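Local coordinates for protein NANS (YJHS), A 9-O-acetyl N-acetylneuraminic acid esterase (Escherichia coli O157:H7 EDL933, PDB 3PT5) that probably removes the 9-O-acetyl group from 9-O-acetyl-N-acetylneuraminic acid, a host mucosal sialic acid on which the bacterium can then grow, at residues Pro18-Leu24 with Asn121-Val127; Asn178-Phe183 with His222-Asn226. One frame throughout, in Å; residues are numbered along the deposited sequence.

Contact 1. Residues Pro18-Leu24 with Asn121-Val127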
ATOM      1  N   PRO A  18      15.046  10.533 -13.973  1.00 16.62           N
ATOM      2  CA  PRO A  18      13.917  10.921 -14.816  1.00 16.39           C
ATOM      3  C   PRO A  18      13.705  12.424 -14.882  1.00 16.01           C
ATOM      4  O   PRO A  18      14.123  13.162 -13.961  1.00 17.30           O
ATOM      5  CB  PRO A  18      12.710  10.278 -14.103  1.00 15.35           C
ATOM      6  CG  PRO A  18      13.287   9.118 -13.376  1.00 15.99           C
ATOM      7  CD  PRO A  18      14.649   9.583 -12.911  1.00 17.25           C
ATOM      8  N   ASP A  19      13.024  12.878 -15.940  1.00 15.17           N
ATOM      9  CA  ASP A  19      12.616  14.287 -16.029  1.00 15.19           C
ATOM     10  C   ASP A  19      11.488  14.599 -15.075  1.00 14.53           C
ATOM     11  O   ASP A  19      11.358  15.726 -14.610  1.00 15.68           O
ATOM     12  CB  ASP A  19      12.126  14.652 -17.429  1.00 14.26           C
ATOM     13  CG  ASP A  19      13.245  14.867 -18.409  1.00 17.85           C
ATOM     14  OD1 ASP A  19      14.389  15.158 -17.972  1.00 19.18           O
ATOM     15  OD2 ASP A  19      12.950  14.796 -19.615  1.00 17.71           O
ATOM     16  N   TYR A  20      10.628  13.613 -14.842  1.00 14.16           N
ATOM     17  CA  TYR A  20       9.470  13.807 -13.965  1.00 13.01           C
ATOM     18  C   TYR A  20       8.893  12.431 -13.652  1.00 12.16           C
ATOM     19  O   TYR A  20       9.359  11.422 -14.168  1.00 11.44           O
ATOM     20  CB  TYR A  20       8.383  14.715 -14.615  1.00 13.65           C
ATOM     21  CG  TYR A  20       7.701  14.070 -15.800  1.00 13.11           C
ATOM     22  CD1 TYR A  20       6.488  13.383 -15.645  1.00 13.41           C
ATOM     23  CD2 TYR A  20       8.278  14.109 -17.083  1.00 14.09           C
ATOM     24  CE1 TYR A  20       5.879  12.726 -16.725  1.00 15.75           C
ATOM     25  CE2 TYR A  20       7.669  13.478 -18.155  1.00 13.10           C
ATOM     26  CZ  TYR A  20       6.466  12.786 -17.967  1.00 15.07           C
ATOM     27  OH  TYR A  20       5.861  12.161 -19.038  1.00 18.09           O
ATOM     28  N   TYR A  21       7.885  12.415 -12.780  1.00 12.27           N
ATOM     29  CA  TYR A  21       7.314  11.162 -12.246  1.00 12.29           C
ATOM     30  C   TYR A  21       5.803  11.120 -12.398  1.00 11.96           C
ATOM     31  O   TYR A  21       5.125  12.134 -12.293  1.00 11.90           O
ATOM     32  CB  TYR A  21       7.643  10.971 -10.756  1.00 11.51           C
ATOM     33  CG  TYR A  21       9.132  10.738 -10.507  1.00  9.54           C
ATOM     34  CD1 TYR A  21       9.636   9.456 -10.527  1.00 11.08           C
ATOM     35  CD2 TYR A  21      10.011  11.806 -10.263  1.00 13.80           C
ATOM     36  CE1 TYR A  21      10.970   9.202 -10.330  1.00 12.57           C
ATOM     37  CE2 TYR A  21      11.385  11.557 -10.049  1.00 13.62           C
ATOM     38  CZ  TYR A  21      11.838  10.240 -10.095  1.00 14.62           C
ATOM     39  OH  TYR A  21      13.158   9.881  -9.921  1.00 17.83           O
ATOM     40  N   TYR A  22       5.304   9.914 -12.645  1.00 12.00           N
ATOM     41  CA  TYR A  22       3.890   9.600 -12.484  1.00 12.07           C
ATOM     42  C   TYR A  22       3.783   9.157 -11.032  1.00 11.42           C
ATOM     43  O   TYR A  22       4.492   8.268 -10.614  1.00 11.69           O
ATOM     44  CB  TYR A  22       3.493   8.438 -13.380  1.00 12.06           C
ATOM     45  CG  TYR A  22       3.290   8.761 -14.844  1.00 14.88           C
ATOM     46  CD1 TYR A  22       2.099   8.420 -15.482  1.00 20.34           C
ATOM     47  CD2 TYR A  22       4.281   9.359 -15.600  1.00 19.08           C
ATOM     48  CE1 TYR A  22       1.899   8.681 -16.835  1.00 20.01           C
ATOM     49  CE2 TYR A  22       4.083   9.634 -16.964  1.00 19.22           C
ATOM     50  CZ  TYR A  22       2.878   9.295 -17.566  1.00 19.47           C
ATOM     51  OH  TYR A  22       2.663   9.561 -18.913  1.00 20.46           O
ATOM     52  N   VAL A  23       2.902   9.806 -10.295  1.00 11.84           N
ATOM     53  CA  VAL A  23       2.812   9.692  -8.839  1.00 12.08           C
ATOM     54  C   VAL A  23       1.596   8.826  -8.488  1.00 12.39           C
ATOM     55  O   VAL A  23       0.504   9.032  -9.016  1.00 10.87           O
ATOM     56  CB  VAL A  23       2.720  11.085  -8.157  1.00 13.44           C
ATOM     57  CG1 VAL A  23       2.405  10.944  -6.676  1.00 12.03           C
ATOM     58  CG2 VAL A  23       4.015  11.904  -8.352  1.00 12.04           C
ATOM     59  N   LEU A  24       1.813   7.824  -7.628  1.00 11.81           N
ATOM     60  CA  LEU A  24       0.717   6.989  -7.136  1.00 11.10           C
ATOM     61  C   LEU A  24       0.844   6.926  -5.618  1.00 10.90           C
ATOM     62  O   LEU A  24       1.897   6.579  -5.115  1.00 10.76           O
ATOM     63  CB  LEU A  24       0.806   5.590  -7.751  1.00 12.59           C
ATOM     64  CG  LEU A  24      -0.326   4.594  -7.522  1.00 14.62           C
ATOM     65  CD1 LEU A  24      -1.588   4.995  -8.338  1.00 14.20           C
ATOM     66  CD2 LEU A  24       0.143   3.199  -7.903  1.00 16.98           C
ATOM     67  N   ASN A 121      11.344   9.057 -20.371  1.00 12.43           N
ATOM     68  CA  ASN A 121      11.949  10.104 -19.585  1.00 12.68           C
ATOM     69  C   ASN A 121      11.177  10.340 -18.274  1.00 11.93           C
ATOM     70  O   ASN A 121      11.450  11.274 -17.524  1.00 12.36           O
ATOM     71  CB  ASN A 121      12.070  11.383 -20.419  1.00 13.40           C
ATOM     72  CG  ASN A 121      10.712  12.014 -20.741  1.00 15.06           C
ATOM     73  OD1 ASN A 121       9.725  11.320 -20.994  1.00 16.47           O
ATOM     74  ND2 ASN A 121      10.664  13.330 -20.732  1.00 18.35           N
ATOM     75  N   ALA A 122      10.226   9.444 -18.015  1.00 11.28           N
ATOM     76  CA  ALA A 122       9.437   9.476 -16.786  1.00 11.03           C
ATOM     77  C   ALA A 122       9.765   8.302 -15.882  1.00 11.23           C
ATOM     78  O   ALA A 122      10.175   7.221 -16.349  1.00 11.05           O
ATOM     79  CB  ALA A 122       7.953   9.455 -17.127  1.00 11.30           C
ATOM     80  N   GLY A 123       9.590   8.498 -14.582  1.00 10.34           N
ATOM     81  CA  GLY A 123       9.669   7.383 -13.654  1.00 10.48           C
ATOM     82  C   GLY A 123       8.338   7.268 -12.914  1.00 10.34           C
ATOM     83  O   GLY A 123       7.399   7.969 -13.222  1.00 10.44           O
ATOM     84  N   ILE A 124       8.295   6.377 -11.932  1.00 11.29           N
ATOM     85  CA  ILE A 124       7.120   6.176 -11.110  1.00 11.01           C
ATOM     86  C   ILE A 124       7.545   6.522  -9.678  1.00 11.05           C
ATOM     87  O   ILE A 124       8.617   6.083  -9.242  1.00 10.88           O
ATOM     88  CB  ILE A 124       6.622   4.684 -11.129  1.00 11.41           C
ATOM     89  CG1 ILE A 124       6.201   4.183 -12.544  1.00 13.47           C
ATOM     90  CG2 ILE A 124       5.504   4.500 -10.107  1.00 12.49           C
ATOM     91  CD1 ILE A 124       4.834   4.661 -13.008  1.00 14.79           C
ATOM     92  N   LEU A 125       6.709   7.297  -8.985  1.00 10.64           N
ATOM     93  CA  LEU A 125       6.981   7.759  -7.617  1.00 11.61           C
ATOM     94  C   LEU A 125       5.831   7.324  -6.748  1.00 11.47           C
ATOM     95  O   LEU A 125       4.724   7.826  -6.873  1.00 11.26           O
ATOM     96  CB  LEU A 125       7.137   9.284  -7.524  1.00 12.09           C
ATOM     97  CG  LEU A 125       7.392   9.873  -6.125  1.00 13.21           C
ATOM     98  CD1 LEU A 125       8.641   9.287  -5.489  1.00 12.89           C
ATOM     99  CD2 LEU A 125       7.454  11.402  -6.175  1.00 14.82           C
ATOM    100  N   ILE A 126       6.092   6.353  -5.870  1.00 10.99           N
ATOM    101  CA  ILE A 126       5.059   5.876  -4.947  1.00 11.70           C
ATOM    102  C   ILE A 126       5.114   6.707  -3.657  1.00 11.46           C
ATOM    103  O   ILE A 126       6.199   7.046  -3.184  1.00 11.84           O
ATOM    104  CB  ILE A 126       5.296   4.370  -4.620  1.00 10.91           C
ATOM    105  CG1 ILE A 126       5.132   3.502  -5.888  1.00 11.78           C
ATOM    106  CG2 ILE A 126       4.417   3.869  -3.476  1.00 12.01           C
ATOM    107  CD1 ILE A 126       3.930   3.753  -6.748  1.00 13.26           C
ATOM    108  N   VAL A 127       3.939   7.041  -3.129  1.00 11.22           N
ATOM    109  CA  VAL A 127       3.803   7.776  -1.874  1.00 11.06           C
ATOM    110  C   VAL A 127       3.174   6.816  -0.812  1.00 10.84           C
ATOM    111  O   VAL A 127       1.969   6.683  -0.739  1.00 10.77           O
ATOM    112  CB  VAL A 127       2.962   9.091  -2.042  1.00 10.55           C
ATOM    113  CG1 VAL A 127       2.915   9.897  -0.730  1.00 11.74           C
ATOM    114  CG2 VAL A 127       3.529   9.954  -3.182  1.00 10.57           C
TER
HETATM  115  O   HOH W   1       7.279  12.385 -21.399  1.00 22.58           O
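The Tyr-20 ring carries Ala-122 CB over one face, 4.1 Å from the ring centroid, a CH-pi contact offset toward the rim. At its edge lie Asn-121 ND2 and, in plane, a water that joins Tyr-20 OH to Asn-121 OD1. The Tyr-21 ring has Pro-18 CB over one face, and Ile-124 N comes to its edge, 3.6 Å from Tyr-21 CD1. Asn-121 CG stands between its backbone N and carbonyl carbon (chi1 68°), which brings ND2 back to Asp-19 OD2 at 2.9 Å. That bond meets the anti side of a carboxylate set almost perpendicular to the amide. Beyond this end the strands run parallel, laced from Tyr-20 O to Val-127 N by alternating backbone bonds, such as Tyr-22 N to Gly-123 O at 2.9 Å. On one face Tyr-21 CB packs on Leu-125 CB (3.7 Å); on the other, Leu-24 CB meets Ile-126 CD1 (3.8 Å). Strand 52-55 flanks strand 122-130 and strand 182-189 flanks strand 20-28, a mid-sheet parallel pair as in the alpha/beta fold of SGNH hydrolases. Helix 162-176 covers Val-23, Leu-125 and Val-127, while helix 107-114 covers Leu-24, Ile-124 and Ile-126 on the other face of the sheet.

Contact 2. Residues Asn178-Phe183 with His222-Asn226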
ATOM      1  N   ASN A 178       8.162  18.559  -8.463  1.00 22.49           N
ATOM      2  CA  ASN A 178       8.409  18.771  -9.886  1.00 21.44           C
ATOM      3  C   ASN A 178       7.057  19.116 -10.521  1.00 21.48           C
ATOM      4  O   ASN A 178       6.135  18.309 -10.456  1.00 20.58           O
ATOM      5  CB  ASN A 178       9.008  17.473 -10.451  1.00 20.91           C
ATOM      6  CG  ASN A 178       9.478  17.585 -11.890  1.00 20.69           C
ATOM      7  OD1 ASN A 178       8.917  18.327 -12.701  1.00 19.25           O
ATOM      8  ND2 ASN A 178      10.491  16.798 -12.225  1.00 21.07           N
ATOM      9  N   PRO A 179       6.894  20.346 -11.075  1.00 21.16           N
ATOM     10  CA  PRO A 179       5.588  20.709 -11.626  1.00 21.18           C
ATOM     11  C   PRO A 179       5.142  19.835 -12.811  1.00 20.80           C
ATOM     12  O   PRO A 179       3.963  19.852 -13.168  1.00 21.38           O
ATOM     13  CB  PRO A 179       5.773  22.185 -12.060  1.00 21.07           C
ATOM     14  CG  PRO A 179       7.211  22.357 -12.219  1.00 22.02           C
ATOM     15  CD  PRO A 179       7.852  21.468 -11.170  1.00 21.81           C
ATOM     16  N   GLN A 180       6.063  19.065 -13.394  1.00 19.92           N
ATOM     17  CA  GLN A 180       5.699  18.124 -14.453  1.00 19.42           C
ATOM     18  C   GLN A 180       5.222  16.756 -13.931  1.00 18.23           C
ATOM     19  O   GLN A 180       4.873  15.846 -14.727  1.00 17.77           O
ATOM     20  CB  GLN A 180       6.885  17.874 -15.381  1.00 20.22           C
ATOM     21  CG  GLN A 180       7.094  18.878 -16.490  1.00 23.81           C
ATOM     22  CD  GLN A 180       8.213  18.421 -17.389  1.00 27.72           C
ATOM     23  OE1 GLN A 180       9.394  18.577 -17.063  1.00 31.80           O
ATOM     24  NE2 GLN A 180       7.857  17.809 -18.512  1.00 30.13           N
ATOM     25  N   ASN A 181       5.254  16.569 -12.618  1.00 17.47           N
ATOM     26  CA  ASN A 181       4.771  15.312 -12.068  1.00 16.01           C
ATOM     27  C   ASN A 181       3.276  15.181 -12.303  1.00 16.51           C
ATOM     28  O   ASN A 181       2.555  16.179 -12.273  1.00 16.76           O
ATOM     29  CB  ASN A 181       5.119  15.199 -10.586  1.00 16.06           C
ATOM     30  CG  ASN A 181       6.596  14.899 -10.347  1.00 14.83           C
ATOM     31  OD1 ASN A 181       7.379  14.643 -11.274  1.00 12.80           O
ATOM     32  ND2 ASN A 181       6.976  14.889  -9.077  1.00 16.75           N
ATOM     33  N   LYS A 182       2.813  13.956 -12.560  1.00 15.72           N
ATOM     34  CA  LYS A 182       1.411  13.706 -12.882  1.00 15.82           C
ATOM     35  C   LYS A 182       0.832  12.706 -11.879  1.00 15.16           C
ATOM     36  O   LYS A 182       1.464  11.707 -11.611  1.00 16.10           O
ATOM     37  CB  LYS A 182       1.291  13.134 -14.290  1.00 15.89           C
ATOM     38  CG  LYS A 182       1.705  14.122 -15.423  1.00 18.01           C
ATOM     39  CD  LYS A 182       0.924  15.432 -15.412  1.00 23.38           C
ATOM     40  CE  LYS A 182       1.328  16.321 -16.614  1.00 23.51           C
ATOM     41  NZ  LYS A 182       0.644  17.640 -16.549  1.00 27.74           N
ATOM     42  N   PHE A 183      -0.353  12.983 -11.335  1.00 14.98           N
ATOM     43  CA  PHE A 183      -0.962  12.128 -10.290  1.00 14.03           C
ATOM     44  C   PHE A 183      -1.854  11.055 -10.915  1.00 13.38           C
ATOM     45  O   PHE A 183      -2.824  11.372 -11.612  1.00 13.39           O
ATOM     46  CB  PHE A 183      -1.777  12.990  -9.316  1.00 14.10           C
ATOM     47  CG  PHE A 183      -2.201  12.284  -8.040  1.00 14.82           C
ATOM     48  CD1 PHE A 183      -1.284  11.599  -7.226  1.00 15.02           C
ATOM     49  CD2 PHE A 183      -3.538  12.319  -7.655  1.00 17.10           C
ATOM     50  CE1 PHE A 183      -1.702  10.978  -6.049  1.00 15.06           C
ATOM     51  CE2 PHE A 183      -3.966  11.691  -6.480  1.00 19.84           C
ATOM     52  CZ  PHE A 183      -3.055  11.012  -5.686  1.00 18.59           C
ATOM     53  N   HIS A 222      -4.566  21.019  -9.691  1.00 32.26           N
ATOM     54  CA  HIS A 222      -5.301  20.605 -10.893  1.00 32.12           C
ATOM     55  C   HIS A 222      -4.403  20.415 -12.116  1.00 31.41           C
ATOM     56  O   HIS A 222      -4.573  19.459 -12.881  1.00 31.36           O
ATOM     57  CB  HIS A 222      -6.440  21.591 -11.212  1.00 33.00           C
ATOM     58  CG  HIS A 222      -5.997  23.019 -11.362  1.00 34.46           C
ATOM     59  ND1 HIS A 222      -6.043  23.928 -10.324  1.00 37.41           N
ATOM     60  CD2 HIS A 222      -5.524  23.700 -12.434  1.00 37.00           C
ATOM     61  CE1 HIS A 222      -5.597  25.100 -10.746  1.00 37.82           C
ATOM     62  NE2 HIS A 222      -5.281  24.990 -12.024  1.00 36.42           N
ATOM     63  N   SER A 223      -3.440  21.315 -12.281  1.00 30.14           N
ATOM     64  CA  SER A 223      -2.519  21.258 -13.406  1.00 29.08           C
ATOM     65  C   SER A 223      -1.778  19.914 -13.477  1.00 28.50           C
ATOM     66  O   SER A 223      -1.295  19.521 -14.539  1.00 28.59           O
ATOM     67  CB  SER A 223      -1.526  22.413 -13.315  1.00 29.80           C
ATOM     68  OG  SER A 223      -0.966  22.491 -12.011  1.00 30.52           O
ATOM     69  N   GLN A 224      -1.734  19.202 -12.349  1.00 26.33           N
ATOM     70  CA  GLN A 224      -0.958  17.967 -12.212  1.00 25.52           C
ATOM     71  C   GLN A 224      -1.836  16.735 -11.993  1.00 25.33           C
ATOM     72  O   GLN A 224      -1.325  15.620 -11.857  1.00 24.87           O
ATOM     73  CB  GLN A 224       0.050  18.107 -11.074  1.00 24.74           C
ATOM     74  CG  GLN A 224       1.195  19.023 -11.415  1.00 24.10           C
ATOM     75  CD  GLN A 224       2.141  19.203 -10.260  1.00 22.66           C
ATOM     76  OE1 GLN A 224       1.960  20.094  -9.422  1.00 21.90           O
ATOM     77  NE2 GLN A 224       3.171  18.356 -10.208  1.00 18.27           N
ATOM     78  N   LEU A 225      -3.151  16.943 -11.985  1.00 25.67           N
ATOM     79  CA  LEU A 225      -4.127  15.872 -11.787  1.00 26.35           C
ATOM     80  C   LEU A 225      -4.625  15.303 -13.117  1.00 26.70           C
ATOM     81  O   LEU A 225      -5.601  14.548 -13.160  1.00 25.65           O
ATOM     82  CB  LEU A 225      -5.295  16.369 -10.920  1.00 26.48           C
ATOM     83  CG  LEU A 225      -5.294  16.257  -9.383  1.00 27.62           C
ATOM     84  CD1 LEU A 225      -3.899  16.209  -8.746  1.00 29.20           C
ATOM     85  CD2 LEU A 225      -6.162  17.360  -8.752  1.00 27.89           C
ATOM     86  N   ASN A 226      -3.899  15.634 -14.187  1.00 27.73           N
ATOM     87  CA  ASN A 226      -4.296  15.336 -15.559  1.00 29.33           C
ATOM     88  C   ASN A 226      -5.667  15.944 -15.854  1.00 29.73           C
ATOM     89  O   ASN A 226      -6.355  15.505 -16.771  1.00 31.24           O
ATOM     90  CB  ASN A 226      -4.278  13.828 -15.839  1.00 29.26           C
ATOM     91  CG  ASN A 226      -2.929  13.179 -15.531  1.00 31.22           C
ATOM     92  OD1 ASN A 226      -1.902  13.552 -16.106  1.00 34.14           O
ATOM     93  ND2 ASN A 226      -2.931  12.188 -14.646  1.00 31.88           N
TER
HETATM   94  O   HOH W   2       2.328  22.221 -12.859  1.00 30.47           O
HETATM   95  O   HOH W   3      -5.297  12.448 -10.886  1.00 24.26           O
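Gln-224 fills the tight part of this contact, its side chain laid across the backbone of the turn before strand 182-189. Its CD is anti to CA (chi2 177°), which carries the amide past Asn-181 O; NE2 donates back to that carbonyl oxygen at 3.1 Å, the donor tilted 33° from the carbonyl plane. NE2 also bonds Leu-175 O at the end of helix 162-176, so two bonds fix the rotation of this buried amide. On the way, Gln-224 CG passes 3.4 Å from Pro-179 O. The Gln-224 carbonyl takes Phe-183 N at 2.9 Å, nearly along the C=O axis. Next to it Leu-225 CD1 reaches Phe-183 CB (3.9 Å), the two side chains running alongside each other in the same direction, with Leu-175 touching both.

The outer side is looser. Lys-182, kinked about its CB-CG bond, runs past Asn-226, whose OD1 is 3.5 Å from Lys-182 CD, and Lys-182 NZ makes a weak bond to Ser-223 O (3.4 Å). Two waters bridge the segments here: one donates to both Phe-183 O and Leu-225 O, another donates to Pro-179 O and reaches Ser-223 OG weakly.

Asn-178 to Asn-181 form a type I beta turn, with an Asx turn from Asn-178 OD1 to Gln-180 N, between helix 162-176 and strand 182-189; Asn-178 ND2 donates to Asp-19 O, linking the turn to the residue just before strand 20-28. The 3-10 segment after helix 203-218 docks here, within the parallel beta-alpha-beta crossover to strand 233-236, as expected in the alpha/beta fold of an SGNH hydrolase.

Overall arrangement
From the N terminus the chain forms strand 20-28, then passes through strands 52-55 and 73-75 and helix 107-114 before strand 122-130 pairs with strand 20-28 in contact 1, closing a loop of 96 residues. Helix 162-176 then leads to strand 182-189, where contact 2 opens; helix 203-218 follows, and residues 222-226 close this second loop after 38 residues. The loops stand in series, neither nesting nor crossing. The centres of the two contacts lie about 10 Å apart, and the contacts touch where strands 20-28 and 182-189 are sheet neighbours; Tyr-21 N bonds Asn-181 OD1 there. Contact 1 thus joins two central strands, and contact 2 ties the next strand's start to the chain beyond helix 203-218.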